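Local coordinates for protein aminoglycoside phosphotransferase (Alicyclobacillus acidocaldarius subsp. acidocaldarius, PDB 4PDY) that probably transfers phosphate from a nucleotide to a small-molecule acceptor, as members of the aminoglycoside phosphotransferase family do, at residues A125-T130 and S229-T234; L224-S229 and A253-H258; H258-S263 and A276-F281. All coordinates share one frame; numbering follows the deposited sequence. Where two conformers were deposited one is given.

Contact 1 (A125-T130 and S229-T234); sequences AQTAYT and SNCLYT. With HIS (histidine), chain B.
Tyr233 OH is hydrogen-bonded to Glu122 OE2, so the phenol of strand 231-233 is tied to the start of helix 121-137. Its ring also stacks on His123. One turn further along the helix, Gln126 adds the aliphatic part of its side chain. Gln126 CG lies 4.0 Å from Tyr233 CE1 and meets the ring at a slant. The Gln126 chain then bends at chi2 (-56°), which carries the amide away from the strand. The amide and ring planes are 70° apart.

Thr127 makes the second meeting. Its OG1 is bonded to the carbonyl oxygen of His123 in the same helix. With CG2 anti to the backbone N, the methyl lies 3.8 Å from Cys231 SG. Cys231 points toward the helix, while Leu232, between Cys231 and Tyr233, points away from it. Leu232 CD1 packs 3.7 Å from CA of a bound histidine, a ligand that is hydrogen-bonded to Val111 O. The strand thus has a helix on one side and a ligand pocket on the other. This is consistent with the kinase-like fold, whose nucleotide site lies between the two lobes.

Contact 2 (L224-S229 and A253-H258); sequences LDVIPS and ALDMAH
Leu224 and Asp255 meet with their side chains at about a right angle. They join a loop with the H-x-D-x-x-x-x-N pattern of the catalytic loop in kinase-like phosphotransferases to the start of helix 252-266. The pattern runs from His223 to Asn230. The main link is polar. Leu224 N donates to Asp255 OD1 over 3.0 Å, with an N-H...O angle of 156°. OD1 uses its syn lone pair, on the side of the other carboxylate oxygen. That other oxygen, OD2, accepts from His223 N. Two successive backbone N-H groups therefore grip one carboxylate and fix its rotation. This buried anion is probably stabilised by them. Protein kinases have a comparable arrangement, in which an aspartate near the start of a helix holds the catalytic loop.

Apolar branches close around the same oxygen. Leu224 CD2 comes to 3.7 Å from Asp255 OD1. The same methyl lies 4.1 Å from Leu254 CB, where the two leucine side chains pass at a slant. Val226 points toward the helix, and its side chain is also slanted against that of Asp255. CG2, the valine methyl beside the backbone N and anti to the carbonyl carbon, is the one that touches the carboxylate, 3.7 Å from Asp255 OD1. Val226 is the centre of an inverse gamma turn, spanned by a weak hydrogen bond of 3.0 Å from Ile227 N to Asp225 O.

Contact 3 (H258-S263 and A276-F281); sequences HLLRRS and ACFLHF
Cys277 has its SG anti to the backbone N (chi1 177°), and Leu260 has its CG anti to the carbonyl carbon. These torsions bring the thiol against the leucine branch in an antiparallel helical hairpin. Helices 252-266 and 271-284 form the hairpin. The short segments run at 160° to each other, and their axes approach to 10.8 Å.

Cys277 SG touches two neighbouring leucines. It is 3.8 Å from Leu260 CG and 3.9 Å from Leu259 CD2. Leu260 CD2 is near both CB and SG of Cys277. The other Leu260 methyl serves a different partner. Leu260 CD1 lies 3.6 Å from Phe278 CE1 and almost as close to CZ. The methyl meets the CE1-CZ side of the ring obliquely, and the two side chains cross at about a right angle. Phe278 also meets the Tyr292 ring edge to face.

The four residues that touch are all buried, and the packing between the helices is apolar. Met256, here selenomethionine, extends it in one of its two conformers, from the same helix as Leu260, and touches Cys277 and Phe278. On helix 271-284, the His280 ring turns back to the carbonyl four residues earlier in its own helix. Its ND1 donates to Ala276 O over 2.8 Å, in the carbonyl plane and on a lone pair.

Overall arrangement
From the N terminus, helix 121-137 comes first. Contact 1 closes the longest loop, with 98 residues between its segments, and brings strand 231-233 back to that helix. Contact 2 opens at 224-229, before contact 1 has closed, so the two cross. They share Ser229, and Asn230 ND2 probably bonds to Asp225 O. Contact 2 closes on helix 252-266. Contact 3 then follows in series, shares His258 with contact 2, and closes a short loop onto helix 271-284. That helix returns to contact 1, where Ala128 packs on Phe281. Together the contacts tie the 224-229 loop, the small sheet and three helices into one compact region.

Contact 1 (A125-T130 and S229-T234)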
loop_
_atom_site.group_PDB
_atom_site.type_symbol
_atom_site.label_atom_id
_atom_site.label_comp_id
_atom_site.label_asym_id
_atom_site.label_seq_id
_atom_site.Cartn_x
_atom_site.Cartn_y
_atom_site.Cartn_z
ATOM N N ALA A 125 -10.538 -9.039 4.614
ATOM C CA ALA A 125 -11.906 -8.556 4.478
ATOM C C ALA A 125 -12.042 -7.175 5.115
ATOM O O ALA A 125 -12.615 -6.249 4.562
ATOM C CB ALA A 125 -12.876 -9.526 5.161
ATOM N N GLN A 126 -11.575 -7.075 6.363
ATOM C CA GLN A 126 -11.729 -5.832 7.104
ATOM C C GLN A 126 -10.843 -4.696 6.576
ATOM O O GLN A 126 -11.250 -3.541 6.636
ATOM C CB GLN A 126 -11.563 -6.051 8.626
ATOM C CG GLN A 126 -12.726 -6.855 9.210
ATOM C CD GLN A 126 -14.073 -6.206 8.923
ATOM O OE1 GLN A 126 -14.255 -5.007 9.119
ATOM N NE2 GLN A 126 -15.005 -6.992 8.388
ATOM N N THR A 127 -9.641 -5.042 6.120
ATOM C CA THR A 127 -8.787 -4.049 5.450
ATOM C C THR A 127 -9.463 -3.497 4.178
ATOM O O THR A 127 -9.525 -2.306 4.005
ATOM C CB THR A 127 -7.397 -4.639 5.145
ATOM O OG1 THR A 127 -6.811 -5.151 6.354
ATOM C CG2 THR A 127 -6.468 -3.602 4.550
ATOM N N ALA A 128 -9.994 -4.398 3.366
ATOM C CA ALA A 128 -10.707 -4.014 2.158
ATOM C C ALA A 128 -11.908 -3.131 2.497
ATOM O O ALA A 128 -12.151 -2.117 1.869
ATOM C CB ALA A 128 -11.144 -5.253 1.410
ATOM N N TYR A 129 -12.692 -3.526 3.492
ATOM C CA TYR A 129 -13.858 -2.764 3.889
ATOM C C TYR A 129 -13.462 -1.341 4.241
ATOM O O TYR A 129 -14.081 -0.354 3.820
ATOM C CB TYR A 129 -14.559 -3.485 5.056
ATOM C CG TYR A 129 -15.926 -2.978 5.434
ATOM C CD1 TYR A 129 -16.933 -2.856 4.485
ATOM C CD2 TYR A 129 -16.237 -2.715 6.767
ATOM C CE1 TYR A 129 -18.200 -2.419 4.853
ATOM C CE2 TYR A 129 -17.490 -2.285 7.130
ATOM C CZ TYR A 129 -18.469 -2.135 6.176
ATOM O OH TYR A 129 -19.718 -1.704 6.533
ATOM N N THR A 130 -12.445 -1.234 5.089
ATOM C CA THR A 130 -11.975 0.062 5.530
ATOM C C THR A 130 -11.467 0.921 4.352
ATOM O O THR A 130 -11.784 2.118 4.277
ATOM C CB THR A 130 -10.893 -0.130 6.613
ATOM O OG1 THR A 130 -11.538 -0.590 7.809
ATOM C CG2 THR A 130 -10.113 1.132 6.860
ATOM N N SER A 229 1.639 -2.966 8.849
ATOM C CA SER A 229 1.866 -2.036 9.941
ATOM C C SER A 229 1.010 -0.775 9.895
ATOM O O SER A 229 0.941 -0.077 10.902
ATOM C CB SER A 229 3.344 -1.664 10.053
ATOM O OG SER A 229 3.844 -1.114 8.861
ATOM N N ASN A 230 0.369 -0.467 8.747
ATOM C CA ASN A 230 -0.554 0.657 8.666
ATOM C C ASN A 230 -2.031 0.260 8.731
ATOM O O ASN A 230 -2.895 1.132 8.691
ATOM C CB ASN A 230 -0.321 1.429 7.364
ATOM C CG ASN A 230 0.988 2.166 7.349
ATOM O OD1 ASN A 230 1.576 2.470 8.403
ATOM N ND2 ASN A 230 1.464 2.494 6.141
ATOM N N CYS A 231 -2.291 -1.048 8.839
ATOM C CA CYS A 231 -3.642 -1.597 8.793
ATOM C C CYS A 231 -3.856 -2.368 10.091
ATOM O O CYS A 231 -3.563 -3.541 10.171
ATOM C CB CYS A 231 -3.802 -2.521 7.573
ATOM S SG CYS A 231 -3.538 -1.703 5.986
ATOM N N LEU A 232 -4.342 -1.680 11.108
ATOM C CA LEU A 232 -4.383 -2.280 12.439
ATOM C C LEU A 232 -5.712 -3.003 12.655
ATOM O O LEU A 232 -6.775 -2.382 12.619
ATOM C CB LEU A 232 -4.215 -1.178 13.462
ATOM C CG LEU A 232 -2.879 -0.446 13.373
ATOM C CD1 LEU A 232 -2.816 0.623 14.438
ATOM C CD2 LEU A 232 -1.705 -1.402 13.499
ATOM N N TYR A 233 -5.638 -4.315 12.853
ATOM C CA TYR A 233 -6.808 -5.139 13.140
ATOM C C TYR A 233 -7.032 -5.093 14.659
ATOM O O TYR A 233 -6.152 -5.464 15.458
ATOM C CB TYR A 233 -6.584 -6.570 12.677
ATOM C CG TYR A 233 -7.821 -7.417 12.724
ATOM C CD1 TYR A 233 -8.689 -7.456 11.638
ATOM C CD2 TYR A 233 -8.136 -8.168 13.840
ATOM C CE1 TYR A 233 -9.843 -8.210 11.663
ATOM C CE2 TYR A 233 -9.281 -8.917 13.896
ATOM C CZ TYR A 233 -10.137 -8.956 12.796
ATOM O OH TYR A 233 -11.278 -9.711 12.848
ATOM N N THR A 234 -8.186 -4.566 15.043
ATOM C CA THR A 234 -8.442 -4.187 16.431
ATOM C C THR A 234 -9.199 -5.284 17.183
ATOM O O THR A 234 -9.749 -6.203 16.572
ATOM C CB THR A 234 -9.325 -2.928 16.513
ATOM O OG1 THR A 234 -10.646 -3.269 16.087
ATOM C CG2 THR A 234 -8.768 -1.770 15.685
HETATM N N HIS B . -1.298 -0.477 18.031
HETATM C CA HIS B . -0.333 -0.477 16.937
HETATM C C HIS B . 0.508 -1.748 17.012
HETATM O O HIS B . 1.567 -1.773 17.530
HETATM C CB HIS B . 0.592 0.746 16.997
HETATM C CG HIS B . -0.080 2.058 16.713
HETATM N ND1 HIS B . 0.470 2.995 15.864
HETATM C CD2 HIS B . -1.230 2.603 17.179
HETATM C CE1 HIS B . -0.317 4.056 15.811
HETATM N NE2 HIS B . -1.359 3.842 16.593
HETATM O OXT HIS B . 0.091 -2.803 16.520
#

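Contact 2 (L224-S229 and A253-H258)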
loop_
_atom_site.group_PDB
_atom_site.type_symbol
_atom_site.label_atom_id
_atom_site.label_comp_id
_atom_site.label_asym_id
_atom_site.label_seq_id
_atom_site.Cartn_x
_atom_site.Cartn_y
_atom_site.Cartn_z
ATOM N N LEU A 224 -2.863 4.215 -0.329
ATOM C CA LEU A 224 -1.598 4.053 -1.071
ATOM C C LEU A 224 -0.380 3.685 -0.225
ATOM O O LEU A 224 0.747 3.783 -0.682
ATOM C CB LEU A 224 -1.299 5.266 -1.947
ATOM C CG LEU A 224 -2.401 5.594 -2.968
ATOM C CD1 LEU A 224 -2.083 6.837 -3.787
ATOM C CD2 LEU A 224 -2.668 4.406 -3.886
ATOM N N ASP A 225 -0.606 3.181 0.992
ATOM C CA ASP A 225 0.486 2.566 1.745
ATOM C C ASP A 225 -0.070 1.398 2.543
ATOM O O ASP A 225 0.027 1.324 3.784
ATOM C CB ASP A 225 1.165 3.599 2.629
ATOM C CG ASP A 225 2.547 3.174 3.078
ATOM O OD1 ASP A 225 3.092 2.166 2.562
ATOM O OD2 ASP A 225 3.089 3.864 3.957
ATOM N N VAL A 226 -0.623 0.455 1.808
ATOM C CA VAL A 226 -1.389 -0.648 2.351
ATOM C C VAL A 226 -0.466 -1.794 2.695
ATOM O O VAL A 226 -0.296 -2.754 1.941
ATOM C CB VAL A 226 -2.489 -1.083 1.365
ATOM C CG1 VAL A 226 -3.331 -2.192 1.956
ATOM C CG2 VAL A 226 -3.347 0.128 0.992
ATOM N N ILE A 227 0.140 -1.654 3.875
ATOM C CA ILE A 227 1.062 -2.631 4.429
ATOM C C ILE A 227 0.535 -2.978 5.819
ATOM O O ILE A 227 -0.167 -2.180 6.411
ATOM C CB ILE A 227 2.502 -2.087 4.471
ATOM C CG1 ILE A 227 2.619 -0.811 5.323
ATOM C CG2 ILE A 227 2.972 -1.841 3.034
ATOM C CD1 ILE A 227 4.036 -0.313 5.494
ATOM N N PRO A 228 0.893 -4.156 6.344
ATOM C CA PRO A 228 0.298 -4.578 7.626
ATOM C C PRO A 228 0.472 -3.587 8.759
ATOM O O PRO A 228 -0.457 -3.387 9.531
ATOM C CB PRO A 228 1.030 -5.872 7.931
ATOM C CG PRO A 228 1.252 -6.439 6.564
ATOM C CD PRO A 228 1.646 -5.250 5.721
ATOM N N SER A 229 1.639 -2.966 8.849
ATOM C CA SER A 229 1.866 -2.036 9.941
ATOM C C SER A 229 1.010 -0.775 9.895
ATOM O O SER A 229 0.941 -0.077 10.902
ATOM C CB SER A 229 3.344 -1.664 10.053
ATOM O OG SER A 229 3.844 -1.114 8.861
ATOM N N ALA A 253 -9.166 1.030 -7.763
ATOM C CA ALA A 253 -8.448 -0.152 -8.177
ATOM C C ALA A 253 -7.008 -0.216 -7.657
ATOM O O ALA A 253 -6.446 -1.313 -7.514
ATOM C CB ALA A 253 -8.450 -0.242 -9.711
ATOM N N LEU A 254 -6.382 0.938 -7.433
ATOM C CA LEU A 254 -5.009 0.918 -6.921
ATOM C C LEU A 254 -4.919 0.306 -5.522
ATOM O O LEU A 254 -4.130 -0.601 -5.318
ATOM C CB LEU A 254 -4.398 2.299 -6.922
ATOM C CG LEU A 254 -4.084 2.907 -8.298
ATOM C CD1 LEU A 254 -3.443 4.271 -8.137
ATOM C CD2 LEU A 254 -3.191 1.995 -9.124
ATOM N N ASP A 255 -5.755 0.762 -4.598
ATOM C CA ASP A 255 -5.754 0.177 -3.268
ATOM C C ASP A 255 -6.194 -1.286 -3.345
ATOM O O ASP A 255 -5.634 -2.145 -2.661
ATOM C CB ASP A 255 -6.675 0.963 -2.326
ATOM C CG ASP A 255 -5.978 2.132 -1.576
ATOM O OD1 ASP A 255 -4.730 2.308 -1.626
ATOM O OD2 ASP A 255 -6.746 2.912 -0.949
HETATM N N MSE A 256 -7.198 -1.580 -4.170
HETATM C CA MSE A 256 -7.689 -2.945 -4.264
HETATM C C MSE A 256 -6.628 -3.896 -4.768
HETATM O O MSE A 256 -6.415 -4.967 -4.193
HETATM C CB MSE A 256 -8.957 -2.961 -5.113
HETATM C CG MSE A 256 -9.727 -4.252 -4.902
HETATM SE SE MSE A 256 -11.286 -4.306 -6.075
HETATM C CE MSE A 256 -12.218 -2.592 -5.825
ATOM N N ALA A 257 -5.941 -3.510 -5.846
ATOM C CA ALA A 257 -4.899 -4.344 -6.427
ATOM C C ALA A 257 -3.701 -4.489 -5.491
ATOM O O ALA A 257 -3.081 -5.535 -5.463
ATOM C CB ALA A 257 -4.460 -3.799 -7.793
ATOM N N HIS A 258 -3.319 -3.413 -4.823
ATOM C CA HIS A 258 -2.174 -3.501 -3.895
ATOM C C HIS A 258 -2.449 -4.425 -2.696
ATOM O O HIS A 258 -1.610 -5.267 -2.387
ATOM C CB HIS A 258 -1.717 -2.102 -3.454
ATOM C CG HIS A 258 -1.258 -1.235 -4.595
ATOM N ND1 HIS A 258 -1.337 0.136 -4.557
ATOM C CD2 HIS A 258 -0.771 -1.549 -5.819
ATOM C CE1 HIS A 258 -0.876 0.639 -5.692
ATOM N NE2 HIS A 258 -0.506 -0.366 -6.466
#

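Contact 3 (H258-S263 and A276-F281)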
loop_
_atom_site.group_PDB
_atom_site.type_symbol
_atom_site.label_atom_id
_atom_site.label_comp_id
_atom_site.label_asym_id
_atom_site.label_seq_id
_atom_site.Cartn_x
_atom_site.Cartn_y
_atom_site.Cartn_z
ATOM N N HIS A 258 -3.319 -3.413 -4.823
ATOM C CA HIS A 258 -2.174 -3.501 -3.895
ATOM C C HIS A 258 -2.449 -4.425 -2.696
ATOM O O HIS A 258 -1.610 -5.267 -2.387
ATOM C CB HIS A 258 -1.717 -2.102 -3.454
ATOM C CG HIS A 258 -1.258 -1.235 -4.595
ATOM N ND1 HIS A 258 -1.337 0.136 -4.557
ATOM C CD2 HIS A 258 -0.771 -1.549 -5.819
ATOM C CE1 HIS A 258 -0.876 0.639 -5.692
ATOM N NE2 HIS A 258 -0.506 -0.366 -6.466
ATOM N N LEU A 259 -3.636 -4.328 -2.127
ATOM C CA LEU A 259 -4.047 -5.268 -1.092
ATOM C C LEU A 259 -4.051 -6.691 -1.625
ATOM O O LEU A 259 -3.533 -7.618 -0.990
ATOM C CB LEU A 259 -5.420 -4.903 -0.557
ATOM C CG LEU A 259 -5.967 -5.867 0.509
ATOM C CD1 LEU A 259 -5.068 -5.976 1.745
ATOM C CD2 LEU A 259 -7.345 -5.428 0.918
ATOM N N LEU A 260 -4.636 -6.881 -2.814
ATOM C CA LEU A 260 -4.705 -8.214 -3.361
ATOM C C LEU A 260 -3.324 -8.803 -3.625
ATOM O O LEU A 260 -3.080 -9.975 -3.374
ATOM C CB LEU A 260 -5.544 -8.214 -4.650
ATOM C CG LEU A 260 -7.054 -8.083 -4.463
ATOM C CD1 LEU A 260 -7.759 -7.644 -5.739
ATOM C CD2 LEU A 260 -7.668 -9.403 -4.009
ATOM N N ARG A 261 -2.425 -8.019 -4.209
ATOM C CA ARG A 261 -1.146 -8.583 -4.573
ATOM C C ARG A 261 -0.396 -9.034 -3.313
ATOM O O ARG A 261 0.178 -10.106 -3.270
ATOM C CB ARG A 261 -0.290 -7.629 -5.421
ATOM C CG ARG A 261 0.780 -8.419 -6.144
ATOM C CD ARG A 261 1.925 -7.613 -6.715
ATOM N NE ARG A 261 1.589 -6.530 -7.627
ATOM C CZ ARG A 261 1.283 -6.618 -8.936
ATOM N NH1 ARG A 261 1.210 -7.776 -9.583
ATOM N NH2 ARG A 261 1.082 -5.495 -9.605
ATOM N N ARG A 262 -0.393 -8.175 -2.325
ATOM C CA ARG A 262 0.314 -8.509 -1.078
ATOM C C ARG A 262 -0.294 -9.728 -0.398
ATOM O O ARG A 262 0.430 -10.624 0.075
ATOM C CB ARG A 262 0.298 -7.300 -0.146
ATOM C CG ARG A 262 1.236 -6.193 -0.619
ATOM C CD ARG A 262 1.350 -5.011 0.338
ATOM N NE ARG A 262 2.280 -4.004 -0.197
ATOM C CZ ARG A 262 1.952 -2.784 -0.649
ATOM N NH1 ARG A 262 0.698 -2.324 -0.622
ATOM N NH2 ARG A 262 2.911 -1.991 -1.121
ATOM N N SER A 263 -1.619 -9.753 -0.326
ATOM C CA SER A 263 -2.326 -10.863 0.308
ATOM C C SER A 263 -2.060 -12.153 -0.457
ATOM O O SER A 263 -1.589 -13.154 0.111
ATOM C CB SER A 263 -3.831 -10.603 0.361
ATOM O OG SER A 263 -4.143 -9.404 1.051
ATOM N N ALA A 276 -12.655 -12.370 -0.185
ATOM C CA ALA A 276 -12.851 -11.541 1.020
ATOM C C ALA A 276 -12.679 -10.051 0.664
ATOM O O ALA A 276 -13.477 -9.181 1.046
ATOM C CB ALA A 276 -11.878 -11.961 2.116
ATOM N N CYS A 277 -11.652 -9.762 -0.124
ATOM C CA CYS A 277 -11.398 -8.406 -0.553
ATOM C C CYS A 277 -12.527 -7.845 -1.446
ATOM O O CYS A 277 -13.097 -6.798 -1.159
ATOM C CB CYS A 277 -10.080 -8.378 -1.304
ATOM S SG CYS A 277 -9.603 -6.801 -2.009
ATOM N N PHE A 278 -12.871 -8.568 -2.516
ATOM C CA PHE A 278 -13.845 -8.060 -3.487
ATOM C C PHE A 278 -15.209 -7.884 -2.810
ATOM O O PHE A 278 -15.884 -6.886 -3.009
ATOM C CB PHE A 278 -14.005 -9.024 -4.666
ATOM C CG PHE A 278 -12.809 -9.092 -5.588
ATOM C CD1 PHE A 278 -12.216 -7.938 -6.063
ATOM C CD2 PHE A 278 -12.324 -10.313 -6.027
ATOM C CE1 PHE A 278 -11.150 -8.000 -6.934
ATOM C CE2 PHE A 278 -11.254 -10.376 -6.909
ATOM C CZ PHE A 278 -10.664 -9.219 -7.350
ATOM N N LEU A 279 -15.600 -8.860 -1.990
ATOM C CA LEU A 279 -16.893 -8.787 -1.329
ATOM C C LEU A 279 -17.018 -7.505 -0.496
ATOM O O LEU A 279 -18.072 -6.887 -0.437
ATOM C CB LEU A 279 -17.098 -10.001 -0.416
ATOM C CG LEU A 279 -18.501 -10.257 0.116
ATOM C CD1 LEU A 279 -19.412 -10.700 -1.024
ATOM C CD2 LEU A 279 -18.457 -11.316 1.215
ATOM N N HIS A 280 -15.929 -7.127 0.188
ATOM C CA HIS A 280 -15.991 -5.988 1.090
ATOM C C HIS A 280 -15.813 -4.645 0.405
ATOM O O HIS A 280 -16.368 -3.665 0.872
ATOM C CB HIS A 280 -15.055 -6.196 2.289
ATOM C CG HIS A 280 -15.571 -7.249 3.207
ATOM N ND1 HIS A 280 -15.400 -8.589 2.962
ATOM C CD2 HIS A 280 -16.323 -7.161 4.332
ATOM C CE1 HIS A 280 -16.040 -9.289 3.889
ATOM N NE2 HIS A 280 -16.582 -8.442 4.746
ATOM N N PHE A 281 -15.083 -4.591 -0.718
ATOM C CA PHE A 281 -15.170 -3.398 -1.580
ATOM C C PHE A 281 -16.588 -3.243 -2.158
ATOM O O PHE A 281 -17.183 -2.167 -2.118
ATOM C CB PHE A 281 -14.120 -3.431 -2.710
ATOM C CG PHE A 281 -12.775 -2.899 -2.300
ATOM C CD1 PHE A 281 -12.500 -1.544 -2.409
ATOM C CD2 PHE A 281 -11.781 -3.741 -1.828
ATOM C CE1 PHE A 281 -11.273 -1.030 -2.019
ATOM C CE2 PHE A 281 -10.539 -3.245 -1.450
ATOM C CZ PHE A 281 -10.281 -1.889 -1.567
#